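Local coordinates for capsule biosynthesis protein capD (Bacillus anthracis, PDB 3G9K) that cleaves the poly-gamma-D-glutamate capsule of the anthrax bacillus and transfers it by transpeptidation onto the side-chain amine of meso-diaminopimelic acid in peptidoglycan, at the interface of chains B and A. Residues are numbered along the deposited sequence; one frame, centred on the assembly and turned at random. Chains: chain A, Capsule biosynthesis protein capD; chain B, Capsule biosynthesis protein capD.

Contact 1: the interface of chains B and A. Residues chain B 60-63, 151-152; chain A 1, 20, 22-24.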
loop_
_atom_site.group_PDB
_atom_site.type_symbol
_atom_site.label_atom_id
_atom_site.label_comp_id
_atom_site.label_asym_id
_atom_site.label_seq_id
_atom_site.Cartn_x
_atom_site.Cartn_y
_atom_site.Cartn_z
ATOM N N LEU B 60 -5.756 -11.104 -4.525
ATOM C CA LEU B 60 -5.980 -10.613 -5.889
ATOM C C LEU B 60 -6.940 -9.448 -6.036
ATOM O O LEU B 60 -6.850 -8.672 -7.014
ATOM C CB LEU B 60 -6.431 -11.796 -6.751
ATOM C CG LEU B 60 -7.778 -12.422 -6.365
ATOM C CD1 LEU B 60 -8.839 -11.955 -7.430
ATOM C CD2 LEU B 60 -7.729 -13.938 -6.264
ATOM N N HIS B 61 -7.804 -9.281 -5.043
ATOM C CA HIS B 61 -8.730 -8.138 -5.008
ATOM C C HIS B 61 -8.000 -6.852 -4.816
ATOM O O HIS B 61 -8.478 -5.817 -5.254
ATOM C CB HIS B 61 -9.780 -8.277 -3.899
ATOM C CG HIS B 61 -9.230 -8.621 -2.549
ATOM N ND1 HIS B 61 -8.820 -9.900 -2.218
ATOM C CD2 HIS B 61 -9.011 -7.859 -1.461
ATOM C CE1 HIS B 61 -8.394 -9.906 -0.970
ATOM N NE2 HIS B 61 -8.520 -8.685 -0.480
ATOM N N ALA B 62 -6.821 -6.918 -4.204
ATOM C CA ALA B 62 -6.138 -5.689 -3.696
ATOM C C ALA B 62 -4.948 -5.190 -4.490
ATOM O O ALA B 62 -4.569 -4.024 -4.379
ATOM C CB ALA B 62 -5.709 -5.924 -2.247
ATOM N N SER B 63 -4.293 -6.055 -5.239
ATOM C CA SER B 63 -3.147 -5.664 -6.034
ATOM C C SER B 63 -2.911 -6.765 -7.059
ATOM O O SER B 63 -3.509 -7.847 -6.961
ATOM C CB SER B 63 -1.889 -5.483 -5.181
ATOM O OG SER B 63 -1.322 -6.742 -4.743
ATOM N N ARG B 151 -20.995 -5.200 -9.379
ATOM C CA ARG B 151 -20.162 -4.454 -10.287
ATOM C C ARG B 151 -19.389 -5.358 -11.290
ATOM O O ARG B 151 -19.177 -4.940 -12.427
ATOM C CB ARG B 151 -19.196 -3.593 -9.492
ATOM C CG ARG B 151 -18.488 -2.540 -10.275
ATOM C CD ARG B 151 -17.770 -1.572 -9.354
ATOM N NE ARG B 151 -16.977 -2.283 -8.347
ATOM C CZ ARG B 151 -15.734 -2.735 -8.544
ATOM N NH1 ARG B 151 -15.108 -2.516 -9.683
ATOM N NH2 ARG B 151 -15.110 -3.384 -7.569
ATOM N N ILE B 152 -19.017 -6.593 -10.920
ATOM C CA ILE B 152 -17.996 -7.314 -11.723
ATOM C C ILE B 152 -18.401 -8.652 -12.288
ATOM O O ILE B 152 -17.755 -9.134 -13.205
ATOM C CB ILE B 152 -16.677 -7.523 -10.913
ATOM C CG1 ILE B 152 -16.777 -8.634 -9.868
ATOM C CG2 ILE B 152 -16.293 -6.233 -10.233
ATOM C CD1 ILE B 152 -15.441 -8.894 -9.156
ATOM N N THR A 1 -5.724 -2.039 -2.667
ATOM C CA THR A 1 -4.382 -1.558 -2.206
ATOM C C THR A 1 -3.894 -2.502 -1.116
ATOM O O THR A 1 -4.692 -3.023 -0.338
ATOM C CB THR A 1 -4.472 -0.119 -1.720
ATOM O OG1 THR A 1 -5.146 0.640 -2.734
ATOM C CG2 THR A 1 -3.068 0.513 -1.409
ATOM N N LEU A 20 -4.714 -1.850 -7.342
ATOM C CA LEU A 20 -5.566 -1.818 -8.520
ATOM C C LEU A 20 -6.508 -0.602 -8.499
ATOM O O LEU A 20 -7.235 -0.365 -9.399
ATOM C CB LEU A 20 -6.418 -3.059 -8.628
ATOM C CG LEU A 20 -5.786 -4.421 -8.704
ATOM C CD1 LEU A 20 -6.810 -5.478 -8.743
ATOM C CD2 LEU A 20 -4.840 -4.525 -9.822
ATOM N N ASN A 22 -9.364 0.085 -6.927
ATOM C CA ASN A 22 -10.656 -0.215 -6.405
ATOM C C ASN A 22 -10.432 -1.669 -6.235
ATOM O O ASN A 22 -9.529 -2.203 -6.797
ATOM C CB ASN A 22 -11.781 -0.024 -7.415
ATOM C CG ASN A 22 -13.184 -0.148 -6.798
ATOM O OD1 ASN A 22 -13.380 -0.536 -5.647
ATOM N ND2 ASN A 22 -14.170 0.194 -7.590
ATOM N N PHE A 23 -11.237 -2.307 -5.424
ATOM C CA PHE A 23 -11.081 -3.732 -5.279
ATOM C C PHE A 23 -11.404 -4.386 -6.615
ATOM O O PHE A 23 -12.335 -3.953 -7.291
ATOM C CB PHE A 23 -11.974 -4.247 -4.171
ATOM C CG PHE A 23 -11.481 -3.831 -2.773
ATOM C CD1 PHE A 23 -10.196 -4.172 -2.356
ATOM C CD2 PHE A 23 -12.272 -3.082 -1.922
ATOM C CE1 PHE A 23 -9.726 -3.791 -1.101
ATOM C CE2 PHE A 23 -11.812 -2.699 -0.665
ATOM C CZ PHE A 23 -10.544 -3.039 -0.257
ATOM N N PHE A 24 -10.615 -5.389 -7.013
ATOM C CA PHE A 24 -10.595 -5.913 -8.389
ATOM C C PHE A 24 -10.574 -4.845 -9.487
ATOM O O PHE A 24 -11.142 -5.065 -10.563
ATOM C CB PHE A 24 -11.842 -6.755 -8.655
ATOM C CG PHE A 24 -12.174 -7.669 -7.557
ATOM C CD1 PHE A 24 -13.028 -7.263 -6.529
ATOM C CD2 PHE A 24 -11.621 -8.918 -7.503
ATOM C CE1 PHE A 24 -13.334 -8.117 -5.505
ATOM C CE2 PHE A 24 -11.932 -9.780 -6.477
ATOM C CZ PHE A 24 -12.794 -9.367 -5.473
HETATM O O HOH W 1 -6.986 -2.295 -5.307
#

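Contact 2: the interface of chains B and A. Residues chain B 156, 198, 201-202, 205; chain A 29-31, 33.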
loop_
_atom_site.group_PDB
_atom_site.type_symbol
_atom_site.label_atom_id
_atom_site.label_comp_id
_atom_site.label_asym_id
_atom_site.label_seq_id
_atom_site.Cartn_x
_atom_site.Cartn_y
_atom_site.Cartn_z
ATOM N N LYS B 156 -17.051 -14.376 -17.451
ATOM C CA LYS B 156 -15.612 -14.652 -17.458
ATOM C C LYS B 156 -15.086 -15.126 -16.078
ATOM O O LYS B 156 -13.951 -15.591 -15.985
ATOM C CB LYS B 156 -14.838 -13.377 -17.816
ATOM C CG LYS B 156 -14.929 -12.840 -19.268
ATOM C CD LYS B 156 -13.626 -12.058 -19.564
ATOM C CE LYS B 156 -13.770 -11.007 -20.649
ATOM N NZ LYS B 156 -12.510 -10.210 -20.833
ATOM N N VAL B 198 -0.278 -11.663 -24.469
ATOM C CA VAL B 198 -0.827 -11.084 -23.286
ATOM C C VAL B 198 -1.183 -9.637 -23.584
ATOM O O VAL B 198 -2.264 -9.187 -23.210
ATOM C CB VAL B 198 0.113 -11.141 -22.072
ATOM C CG1 VAL B 198 -0.472 -10.290 -20.890
ATOM C CG2 VAL B 198 0.288 -12.594 -21.635
ATOM N N ALA B 201 -4.278 -9.483 -25.457
ATOM C CA ALA B 201 -5.426 -9.655 -24.556
ATOM C C ALA B 201 -5.778 -8.363 -23.813
ATOM O O ALA B 201 -6.972 -8.014 -23.710
ATOM C CB ALA B 201 -5.161 -10.769 -23.534
ATOM N N ILE B 202 -4.763 -7.689 -23.284
ATOM C CA ILE B 202 -4.952 -6.404 -22.593
ATOM C C ILE B 202 -5.505 -5.349 -23.534
ATOM O O ILE B 202 -6.381 -4.526 -23.162
ATOM C CB ILE B 202 -3.640 -5.872 -21.994
ATOM C CG1 ILE B 202 -3.089 -6.830 -20.923
ATOM C CG2 ILE B 202 -3.832 -4.458 -21.366
ATOM C CD1 ILE B 202 -1.602 -6.534 -20.564
ATOM N N THR B 205 -9.215 -5.962 -24.180
ATOM C CA THR B 205 -10.102 -5.877 -23.040
ATOM C C THR B 205 -10.161 -4.443 -22.536
ATOM O O THR B 205 -11.251 -3.963 -22.202
ATOM C CB THR B 205 -9.652 -6.830 -21.923
ATOM O OG1 THR B 205 -9.788 -8.197 -22.393
ATOM C CG2 THR B 205 -10.496 -6.638 -20.686
ATOM N N TYR A 29 -11.298 -8.340 -16.763
ATOM C CA TYR A 29 -10.460 -9.491 -16.452
ATOM C C TYR A 29 -10.003 -10.161 -17.726
ATOM O O TYR A 29 -10.816 -10.467 -18.603
ATOM C CB TYR A 29 -11.288 -10.458 -15.638
ATOM C CG TYR A 29 -10.663 -11.758 -15.254
ATOM C CD1 TYR A 29 -9.945 -11.881 -14.075
ATOM C CD2 TYR A 29 -10.894 -12.907 -15.993
ATOM C CE1 TYR A 29 -9.432 -13.109 -13.677
ATOM C CE2 TYR A 29 -10.375 -14.114 -15.612
ATOM C CZ TYR A 29 -9.639 -14.215 -14.445
ATOM O OH TYR A 29 -9.164 -15.440 -14.036
ATOM N N THR A 30 -8.696 -10.318 -17.874
ATOM C CA THR A 30 -8.167 -11.007 -19.023
ATOM C C THR A 30 -6.851 -11.686 -18.648
ATOM O O THR A 30 -6.169 -11.267 -17.691
ATOM C CB THR A 30 -8.033 -10.073 -20.286
ATOM O OG1 THR A 30 -8.027 -10.877 -21.487
ATOM C CG2 THR A 30 -6.775 -9.177 -20.197
ATOM N N ALA A 31 -6.528 -12.770 -19.367
ATOM C CA ALA A 31 -5.224 -13.452 -19.175
ATOM C C ALA A 31 -5.011 -13.796 -17.691
ATOM O O ALA A 31 -3.891 -13.839 -17.217
ATOM C CB ALA A 31 -4.084 -12.573 -19.716
ATOM N N PHE A 33 -6.061 -12.169 -14.954
ATOM C CA PHE A 33 -5.915 -11.081 -13.971
ATOM C C PHE A 33 -6.904 -9.948 -14.187
ATOM O O PHE A 33 -7.401 -9.761 -15.298
ATOM C CB PHE A 33 -4.463 -10.570 -13.943
ATOM C CG PHE A 33 -4.002 -9.946 -15.231
ATOM C CD1 PHE A 33 -4.108 -8.567 -15.431
ATOM C CD2 PHE A 33 -3.425 -10.722 -16.224
ATOM C CE1 PHE A 33 -3.662 -7.992 -16.601
ATOM C CE2 PHE A 33 -3.003 -10.136 -17.423
ATOM C CZ PHE A 33 -3.142 -8.761 -17.588
HETATM O O HOH W 2 -13.658 -8.413 -18.869
HETATM O O HOH W 3 -8.661 -10.143 -24.161
HETATM O O HOH W 4 -10.769 -11.992 -21.798
#

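Contact 3: the interface of chains B and A. Residues chain B 228, 231-233; chain A 64-67, 70, 72, 94.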
loop_
_atom_site.group_PDB
_atom_site.type_symbol
_atom_site.label_atom_id
_atom_site.label_comp_id
_atom_site.label_asym_id
_atom_site.label_seq_id
_atom_site.Cartn_x
_atom_site.Cartn_y
_atom_site.Cartn_z
ATOM N N TYR B 228 11.122 14.282 11.788
ATOM C CA TYR B 228 9.940 14.333 12.628
ATOM C C TYR B 228 10.234 13.610 13.919
ATOM O O TYR B 228 10.637 12.451 13.897
ATOM C CB TYR B 228 8.747 13.733 11.887
ATOM C CG TYR B 228 7.618 13.269 12.737
ATOM C CD1 TYR B 228 6.794 14.167 13.406
ATOM C CD2 TYR B 228 7.342 11.904 12.857
ATOM C CE1 TYR B 228 5.720 13.699 14.212
ATOM C CE2 TYR B 228 6.290 11.442 13.635
ATOM C CZ TYR B 228 5.493 12.341 14.323
ATOM O OH TYR B 228 4.451 11.858 15.086
ATOM N N TYR B 231 13.382 11.704 14.218
ATOM C CA TYR B 231 13.575 10.694 13.175
ATOM C C TYR B 231 13.883 11.381 11.874
ATOM O O TYR B 231 13.260 12.395 11.545
ATOM C CB TYR B 231 12.290 9.910 12.945
ATOM C CG TYR B 231 11.890 8.947 14.029
ATOM C CD1 TYR B 231 11.005 9.341 15.035
ATOM C CD2 TYR B 231 12.336 7.621 14.022
ATOM C CE1 TYR B 231 10.597 8.481 15.996
ATOM C CE2 TYR B 231 11.919 6.725 15.011
ATOM C CZ TYR B 231 11.032 7.169 15.988
ATOM O OH TYR B 231 10.593 6.336 16.988
ATOM N N ASP B 232 14.819 10.832 11.115
ATOM C CA ASP B 232 14.844 11.169 9.683
ATOM C C ASP B 232 13.709 10.364 9.042
ATOM O O ASP B 232 13.539 9.177 9.363
ATOM C CB ASP B 232 16.149 10.779 9.021
ATOM C CG ASP B 232 17.336 11.517 9.571
ATOM O OD1 ASP B 232 17.315 12.761 9.625
ATOM O OD2 ASP B 232 18.299 10.820 9.915
ATOM N N VAL B 233 12.948 10.997 8.156
ATOM C CA VAL B 233 11.803 10.366 7.489
ATOM C C VAL B 233 12.002 10.373 5.980
ATOM O O VAL B 233 12.243 11.422 5.386
ATOM C CB VAL B 233 10.470 11.082 7.865
ATOM C CG1 VAL B 233 9.297 10.455 7.157
ATOM C CG2 VAL B 233 10.247 11.014 9.387
ATOM N N VAL A 64 9.569 5.264 5.719
ATOM C CA VAL A 64 10.562 4.705 6.636
ATOM C C VAL A 64 10.993 5.861 7.549
ATOM O O VAL A 64 11.150 6.982 7.090
ATOM C CB VAL A 64 11.800 4.115 5.853
ATOM C CG1 VAL A 64 12.969 3.838 6.770
ATOM C CG2 VAL A 64 11.380 2.828 5.076
ATOM N N LEU A 65 11.119 5.559 8.832
ATOM C CA LEU A 65 11.615 6.484 9.846
ATOM C C LEU A 65 12.860 5.900 10.478
ATOM O O LEU A 65 12.859 4.737 10.852
ATOM C CB LEU A 65 10.577 6.642 10.943
ATOM C CG LEU A 65 9.288 7.353 10.519
ATOM C CD1 LEU A 65 8.223 6.376 10.108
ATOM C CD2 LEU A 65 8.780 8.265 11.640
ATOM N N LYS A 66 13.925 6.691 10.618
ATOM C CA LYS A 66 15.153 6.186 11.234
ATOM C C LYS A 66 15.757 7.199 12.198
ATOM O O LYS A 66 15.854 8.394 11.895
ATOM C CB LYS A 66 16.217 5.824 10.185
ATOM C CG LYS A 66 15.804 4.765 9.176
ATOM C CD LYS A 66 16.860 4.484 8.128
ATOM C CE LYS A 66 18.048 3.689 8.673
ATOM N NZ LYS A 66 18.985 3.215 7.580
ATOM N N LYS A 67 16.170 6.664 13.343
ATOM C CA LYS A 67 16.934 7.369 14.382
ATOM C C LYS A 67 18.048 6.472 14.795
ATOM O O LYS A 67 17.978 5.264 14.568
ATOM C CB LYS A 67 16.100 7.482 15.632
ATOM C CG LYS A 67 15.516 8.807 15.834
ATOM C CD LYS A 67 14.791 8.860 17.157
ATOM C CE LYS A 67 13.913 7.665 17.354
ATOM N NZ LYS A 67 14.498 6.630 18.246
ATOM N N GLU A 70 16.774 3.033 16.273
ATOM C CA GLU A 70 15.474 2.524 15.806
ATOM C C GLU A 70 15.188 2.754 14.321
ATOM O O GLU A 70 15.417 3.844 13.796
ATOM C CB GLU A 70 14.323 3.116 16.629
ATOM C CG GLU A 70 12.996 2.394 16.370
ATOM C CD GLU A 70 11.837 2.904 17.212
ATOM O OE1 GLU A 70 11.291 3.972 16.905
ATOM O OE2 GLU A 70 11.465 2.229 18.174
ATOM N N ILE A 72 11.932 2.167 11.517
ATOM C CA ILE A 72 10.532 1.828 11.315
ATOM C C ILE A 72 10.185 1.873 9.830
ATOM O O ILE A 72 10.488 2.834 9.155
ATOM C CB ILE A 72 9.552 2.784 12.030
ATOM C CG1 ILE A 72 9.808 2.844 13.525
ATOM C CG2 ILE A 72 8.100 2.360 11.800
ATOM C CD1 ILE A 72 9.040 4.021 14.165
ATOM N N THR A 94 5.196 7.953 18.790
ATOM C CA THR A 94 6.418 8.703 19.036
ATOM C C THR A 94 6.347 9.477 20.338
ATOM O O THR A 94 7.381 9.836 20.885
ATOM C CB THR A 94 6.731 9.709 17.910
ATOM O OG1 THR A 94 5.564 10.505 17.634
ATOM C CG2 THR A 94 7.217 8.963 16.645
#

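Contact 1: the interface of chains B and A
The catalytic N-terminus of this gamma-glutamyltranspeptidase-family Ntn hydrolase, A:Thr1, is tied to the loop B:Leu60–B:Ser63 through its own alpha-amino group: A:Thr1 N donates to the carbonyl B:Ala62 O at 2.9 Å, and the nitrogen lies in the carbonyl plane, on a lone pair of the oxygen. A water links the same two atoms and also reaches A:Leu20 N and A:Asn22 O, connecting the nucleophile's amine to the loop after strand 13-19. One residue back in chain B, B:His61 O takes the amide A:Phe24 N on a lone pair, 2.8 Å away. The A:Phe24 ring is clamped on both faces: B:His61 CB sits 3.8 Å from the ring centroid on one, and B:Ile152 CD1, coming in at about a right angle from the end of helix 139-152, covers the other. B:Arg151, with CG anti to its backbone N (chi1 -167°), brings NH2 to A:Phe23 O at 2.8 Å, near the guanidinium plane but tilted 26° from the carbonyl plane. B:Arg151 and A:Asn22 reach each other tip to tip, and the amide end lies over the guanidinium face, ND2 3.4 Å above its centre, planes 18° apart; B:Ile152 CG2 is on the opposite face. A:Asn22 OD1 accepts A:Phe23 N in a bent bond.

Contact 2: the interface of chains B and A
A:Thr30, in the short strand 29-30, packs closely against B:Ala201 and B:Thr205 of helix 196-206, and this is the dense part of the contact. Its methyl CG2 sits 4.0 Å from B:Ala201 CB and also touches the helix backbone at B:Ile202 CA. The side chains of A:Thr30 and B:Thr205 slide past each other in opposite directions, B:Thr205 OG1 coming to 3.3 Å from A:Thr30 CB; the hydroxyl–hydroxyl bond between them is weak. Next to B:Ala201, B:Ile202 CG1 meets A:Phe33 CZ at 3.9 Å, a lighter contact in which the branched chain crosses the phenyl at about a right angle and touches its tip.

The other side is polar and watery. B:Lys156, extended beyond CG, carries NZ to the carbonyl A:Tyr29 O at 2.8 Å, approaching at a C=O...N angle of 160° and slightly out of the carbonyl plane. The lysine amine NZ also meets two waters, one leading to A:Tyr29 N and the other to A:Thr30 OG1. With OG1 anti to its backbone N (chi1 -157°), A:Thr30 also reaches a third water, which bridges to B:Thr205 OG1 and B:Ala201 O. B:Thr205 OG1 in turn donates to B:Ala201 O, one helical turn back, at 3.1 Å, which should help hold the hydroxyl in place. The site fastens the strand segment of the small chain to a helix and a loop of the large chain, binding together the two pieces of the cleaved precursor.

Contact 3: the interface of chains B and A
The phenol B:Tyr231 OH donates a short bond of 2.5 Å to the carboxylate oxygen A:Glu70 OE1, which sits at the ring's edge, in plane, and is met nearly along its C-O axis, with ring and carboxylate planes 15° apart. In this gamma-glutamyltransferase-family enzyme the two chains here join through an antiparallel strand pairing, chain B strand 231-235 beside chain A strand 63-67. B:Asp232 and A:Lys66 exchange backbone bonds in both directions, B:Asp232 N to A:Lys66 O and A:Lys66 N to B:Asp232 O, each 2.8 Å. The B:Tyr231 side chain, its CG anti to the carbonyl carbon (chi1 -72°), reaches across the neighbouring strand and is wedged between two chain A residues. On one face lies A:Leu65 CD2, about 4.0 Å above the plane and toward the rim; on the opposite face A:Lys67, bent at chi3 and chi4, lays its CE methylene over the ring. From the A:Leu65 side, above the rim, the methyl A:Thr94 CG2 touches B:Tyr231 CE1 at 3.5 Å. That threonine, at the end of helix 82-94, has OG1 between its backbone N and carbonyl carbon (chi1 50°), from where it donates to B:Tyr228 OH at 3.1 Å. B:Val233 CG2 lies alongside A:Leu65, 3.8 Å from its CD2.

Contacts 1 and 2 are neighbours, their C-alpha centres about 14 Å apart, and chain A runs from one to the other within a few residues, from A:Phe24 to A:Tyr29. On the chain B side, B:Ile152 of contact 1 lies close in sequence to B:Lys156 of contact 2. Contact 3 stands apart, about 31 Å from contact 1 and 42 Å from contact 2, and its centre is about 22 Å from A:Thr1. The chains are thus joined at well-separated places: contact 1 directly at the nucleophile, while the others probably hold the two chains together away from the active site, as fits chains made from one precursor.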